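Local coordinates for type II secretion ATPase XpsE (Xanthomonas campestris, PDB 2D28), which belongs to the type II secretion ATPases and is represented here by its N-terminal domain, at residues 9-14 / 38-43; 84-89 / 120-125. The protein carries 1 engineered substitution. All coordinates share one frame; numbering follows the deposited sequence.

Contacts 1 and 2 lie on opposite sides of the chain's centre, their own centres 25 Å apart and their nearest atoms about 15 Å apart, so neither touches the other. They follow in series along the chain. Contact 1 pairs helix 6-16 with helix 39-45 and is mostly buried; contact 2 lies at the surface, within the MshEN sequence range, where the segment leading into helix 88-94 meets the C-terminal half of helix 116-126. No hydrogen bond crosses either contact. Methyl groups of leucine, isoleucine and valine do the joining in contact 1, while contact 2 adds a close approach of backbone at Gly-85. Both are structural packing.

Contact 1. Residues 9-14 / 38-43; sequences RIVEAL and GLLALL
Among the backbone bonds inside the two segments the shortest is that to Ile-10 O, gripped once, by Leu-14 N at 2.8 Å. That bond stays inside its own helix; no hydrogen bond crosses to 38-43, so the helices meet through methyl groups alone. Leu-40 carries the contact. Its chi1 of -73° sets CG beside the backbone N, with both methyls toward helix 6-16. Both face Ile-10 CG2, Leu-40 CD1 the nearer at 3.9 Å. Leu-40 CD2 alone also sits in the angle formed by Leu-14 CD1 (3.8 Å) and Val-11 CG2 (3.9 Å). Ile-10 crosses Leu-40 at about a right angle, whereas Val-11 slides past it in the opposite direction. Val-11 CG2 is shared, since Leu-39 CD2 also reaches it at 4.1 Å. The segment axes approach no closer than 11.4 Å, at 39° between their directions, which fits plain apolar helix-helix packing through side-chain ends, here joining two helices of the helical N-terminal part of the chain. Glu-7, one turn before Val-11, also touches Leu-39 and Leu-40. Helix 51-62 packs on the same first helix, with Val-61 against Ile-10 and Thr-57 against Leu-14, and Tyr-114 from a loop touches Leu-40.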
# COMPACT_ATOMS: atom_id res chain seq x y z
N ARG A 9 -4.51 4.21 -13.83
CA ARG A 9 -4.60 2.89 -14.45
C ARG A 9 -5.32 2.00 -13.46
O ARG A 9 -6.02 1.07 -13.84
CB ARG A 9 -3.18 2.35 -14.74
CG ARG A 9 -2.46 3.07 -15.89
CD ARG A 9 -1.63 2.00 -16.74
NE ARG A 9 -0.47 1.95 -16.01
CZ ARG A 9 0.36 1.00 -15.63
NH1 ARG A 9 0.48 -0.26 -16.02
NH2 ARG A 9 1.22 1.49 -14.77
N ILE A 10 -5.11 2.22 -12.17
CA ILE A 10 -5.77 1.43 -11.12
C ILE A 10 -7.30 1.74 -11.10
O ILE A 10 -8.12 0.83 -11.04
CB ILE A 10 -5.11 1.64 -9.73
CG1 ILE A 10 -3.75 0.98 -9.72
CG2 ILE A 10 -5.95 1.02 -8.65
CD1 ILE A 10 -2.78 1.39 -8.63
N VAL A 11 -7.66 3.00 -11.10
CA VAL A 11 -9.05 3.38 -11.23
C VAL A 11 -9.69 2.77 -12.48
O VAL A 11 -10.78 2.23 -12.41
CB VAL A 11 -9.22 4.91 -11.25
CG1 VAL A 11 -10.68 5.29 -11.56
CG2 VAL A 11 -8.86 5.48 -9.92
N GLU A 12 -9.02 2.84 -13.64
CA GLU A 12 -9.56 2.26 -14.84
C GLU A 12 -9.77 0.74 -14.71
O GLU A 12 -10.75 0.18 -15.15
CB GLU A 12 -8.62 2.55 -16.02
CG GLU A 12 -8.85 1.58 -17.16
CD GLU A 12 -7.76 1.64 -18.23
OE1 GLU A 12 -6.66 1.02 -18.06
OE2 GLU A 12 -8.02 2.33 -19.25
N ALA A 13 -8.81 0.04 -14.09
CA ALA A 13 -8.92 -1.36 -13.87
C ALA A 13 -10.03 -1.72 -12.83
O ALA A 13 -10.69 -2.74 -12.98
CB ALA A 13 -7.59 -1.96 -13.44
N LEU A 14 -10.20 -0.92 -11.79
CA LEU A 14 -11.34 -1.07 -10.89
C LEU A 14 -12.71 -1.07 -11.63
O LEU A 14 -13.55 -1.97 -11.41
CB LEU A 14 -11.35 0.02 -9.83
CG LEU A 14 -10.33 -0.24 -8.71
CD1 LEU A 14 -10.19 1.01 -7.92
CD2 LEU A 14 -10.68 -1.46 -7.80
N GLY A 38 -6.23 11.52 -1.61
CA GLY A 38 -6.15 11.02 -2.97
C GLY A 38 -7.48 10.41 -3.42
O GLY A 38 -8.36 10.15 -2.61
N LEU A 39 -7.61 10.17 -4.71
CA LEU A 39 -8.85 9.62 -5.24
C LEU A 39 -9.09 8.23 -4.67
O LEU A 39 -10.19 7.93 -4.17
CB LEU A 39 -8.88 9.63 -6.79
CG LEU A 39 -10.09 8.99 -7.47
CD1 LEU A 39 -11.41 9.56 -6.87
CD2 LEU A 39 -10.01 9.25 -8.94
N LEU A 40 -8.07 7.36 -4.72
CA LEU A 40 -8.30 5.99 -4.29
C LEU A 40 -8.56 5.90 -2.76
O LEU A 40 -9.38 5.14 -2.28
CB LEU A 40 -7.10 5.11 -4.63
CG LEU A 40 -6.99 4.80 -6.13
CD1 LEU A 40 -5.61 4.23 -6.43
CD2 LEU A 40 -8.08 3.79 -6.53
N ALA A 41 -7.82 6.70 -2.02
CA ALA A 41 -8.11 7.03 -0.58
C ALA A 41 -9.55 7.43 -0.34
O ALA A 41 -10.17 6.89 0.54
CB ALA A 41 -7.15 8.18 -0.10
N LEU A 42 -10.09 8.33 -1.15
CA LEU A 42 -11.44 8.84 -0.93
C LEU A 42 -12.46 7.73 -1.19
O LEU A 42 -13.38 7.55 -0.39
CB LEU A 42 -11.72 10.02 -1.81
CG LEU A 42 -13.08 10.69 -1.66
CD1 LEU A 42 -13.21 11.25 -0.24
CD2 LEU A 42 -13.23 11.76 -2.70
N LEU A 43 -12.26 6.99 -2.29
CA LEU A 43 -13.07 5.81 -2.60
C LEU A 43 -13.08 4.78 -1.50
O LEU A 43 -14.12 4.20 -1.19
CB LEU A 43 -12.62 5.15 -3.94
CG LEU A 43 -12.79 6.01 -5.19
CD1 LEU A 43 -12.05 5.44 -6.39
CD2 LEU A 43 -14.31 6.18 -5.53

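Contact 2. Residues 84-89 / 120-125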
# COMPACT_ATOMS: atom_id res chain seq x y z
N GLN A 84 16.52 1.87 9.81
CA GLN A 84 16.55 3.26 10.28
C GLN A 84 15.55 4.11 9.58
O GLN A 84 15.24 3.89 8.41
CB GLN A 84 17.88 3.98 9.91
CG GLN A 84 19.13 3.24 10.14
CD GLN A 84 19.38 2.89 11.61
OE1 GLN A 84 18.44 2.59 12.36
NE2 GLN A 84 20.67 2.88 12.01
N GLY A 85 15.16 5.16 10.26
CA GLY A 85 14.56 6.30 9.63
C GLY A 85 13.09 6.21 9.54
O GLY A 85 12.50 7.17 9.10
N LEU A 86 12.47 5.11 10.00
CA LEU A 86 11.02 4.94 9.97
C LEU A 86 10.47 4.91 11.39
O LEU A 86 10.72 3.96 12.13
CB LEU A 86 10.61 3.63 9.25
CG LEU A 86 11.13 3.45 7.80
CD1 LEU A 86 10.52 2.25 7.14
CD2 LEU A 86 10.87 4.71 6.96
N SER A 87 9.72 5.93 11.75
CA SER A 87 9.12 5.97 13.06
C SER A 87 7.88 5.10 13.02
O SER A 87 7.32 4.83 11.93
CB SER A 87 8.71 7.38 13.47
OG SER A 87 7.83 7.92 12.55
N LEU A 88 7.44 4.68 14.20
CA LEU A 88 6.18 3.94 14.29
C LEU A 88 5.05 4.74 13.69
O LEU A 88 4.26 4.23 12.93
CB LEU A 88 5.89 3.52 15.72
CG LEU A 88 4.54 2.82 15.95
CD1 LEU A 88 4.47 1.48 15.15
CD2 LEU A 88 4.31 2.59 17.43
N ARG A 89 5.04 6.07 13.97
CA ARG A 89 4.04 6.95 13.44
C ARG A 89 4.01 6.95 11.90
O ARG A 89 2.98 6.94 11.33
CB ARG A 89 4.30 8.41 13.90
CG ARG A 89 3.19 9.40 13.54
CD ARG A 89 3.67 10.83 13.37
NE ARG A 89 4.64 10.86 12.27
CZ ARG A 89 4.34 11.00 11.00
NH1 ARG A 89 3.08 11.19 10.62
NH2 ARG A 89 5.32 10.95 10.07
N ASP A 120 9.51 6.81 -2.15
CA ASP A 120 10.77 7.56 -2.20
C ASP A 120 11.20 8.04 -0.79
O ASP A 120 12.38 8.00 -0.46
CB ASP A 120 10.71 8.68 -3.24
CG ASP A 120 10.72 8.15 -4.65
OD1 ASP A 120 10.87 6.90 -4.85
OD2 ASP A 120 10.44 8.91 -5.60
N ALA A 121 10.24 8.38 0.06
CA ALA A 121 10.52 8.65 1.50
C ALA A 121 11.18 7.46 2.21
O ALA A 121 12.21 7.62 2.94
CB ALA A 121 9.24 9.11 2.20
N VAL A 122 10.67 6.26 1.94
CA VAL A 122 11.18 5.07 2.59
C VAL A 122 12.57 4.77 2.06
O VAL A 122 13.53 4.46 2.84
CB VAL A 122 10.18 3.88 2.42
CG1 VAL A 122 10.79 2.63 2.89
CG2 VAL A 122 8.91 4.19 3.19
N ARG A 123 12.73 4.93 0.76
CA ARG A 123 14.01 4.62 0.10
C ARG A 123 15.10 5.54 0.71
O ARG A 123 16.22 5.09 1.09
CB ARG A 123 13.92 4.85 -1.44
CG ARG A 123 13.19 3.82 -2.26
CD ARG A 123 12.94 4.17 -3.68
NE ARG A 123 14.20 4.39 -4.36
CZ ARG A 123 14.49 5.35 -5.22
NH1 ARG A 123 13.61 6.22 -5.66
NH2 ARG A 123 15.75 5.42 -5.65
N LEU A 124 14.76 6.83 0.85
CA LEU A 124 15.73 7.83 1.33
C LEU A 124 16.03 7.63 2.83
O LEU A 124 17.20 7.71 3.27
CB LEU A 124 15.21 9.25 1.12
CG LEU A 124 16.19 10.39 1.56
CD1 LEU A 124 17.55 10.32 0.72
CD2 LEU A 124 15.58 11.77 1.33
N ALA A 125 14.98 7.37 3.61
CA ALA A 125 15.14 7.28 5.06
C ALA A 125 15.89 6.02 5.46
O ALA A 125 16.70 6.05 6.42
CB ALA A 125 13.80 7.34 5.79
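The guanidinium of Arg-123 is engaged at its edge, where Asp-120 OD1 lies almost in its plane. The salt bridge runs from Arg-123 NH1 to Asp-120 OD1 at 2.9 Å, with a fairly straight N-H...O angle of 156°. The two flat groups are not coplanar, because NH1 meets OD1 from above the carboxylate, 67° out of its plane. The pair is internal to helix 116-126, linking residues three apart, and does not reach 84-89.

Across the segments the meeting is mainly apolar, with backbone carbonyls close by. Leu-86 has its CG anti to its own carbonyl carbon, and this together with an extended chi2 brings both methyls toward the helix: Leu-86 CD2 comes to 4.1 Å from Ala-125 CB, and Leu-86 CD1 to 4.3 Å from Val-122 CG1. One turn separates Val-122 from Ala-125, so Leu-86 spans a single turn of the helix. Ala-125 CB also rests on Gly-85 O, 3.6 Å away. Gly-85, with phi at 91°, lets the backbones close to 4.7 Å between its CA and that of Ala-125; a CB on Gly-85 would lie 2.4 Å from Ala-125 O, a clash.

Around this, Val-122 also packs on Phe-90, Leu-96 and Leu-130, and Leu-86 on Leu-91 and Pro-98. The contact thus packs the segment before helix 88-94 on helix 116-126, beside the sheet, within the range of the GspE_N-like MshEN domain. Ser-87, the N-cap of helix 88-94, bonds Phe-90 N through OG.

Gln-84 O and Ala-125 O stand 3.3 Å apart; both are acceptors, so no bond forms and the pair may be mildly repulsive. With no hydrogen bond or ion pair across it, the contact's attraction probably rests on van der Waals packing of Leu-86, Val-122 and Ala-125.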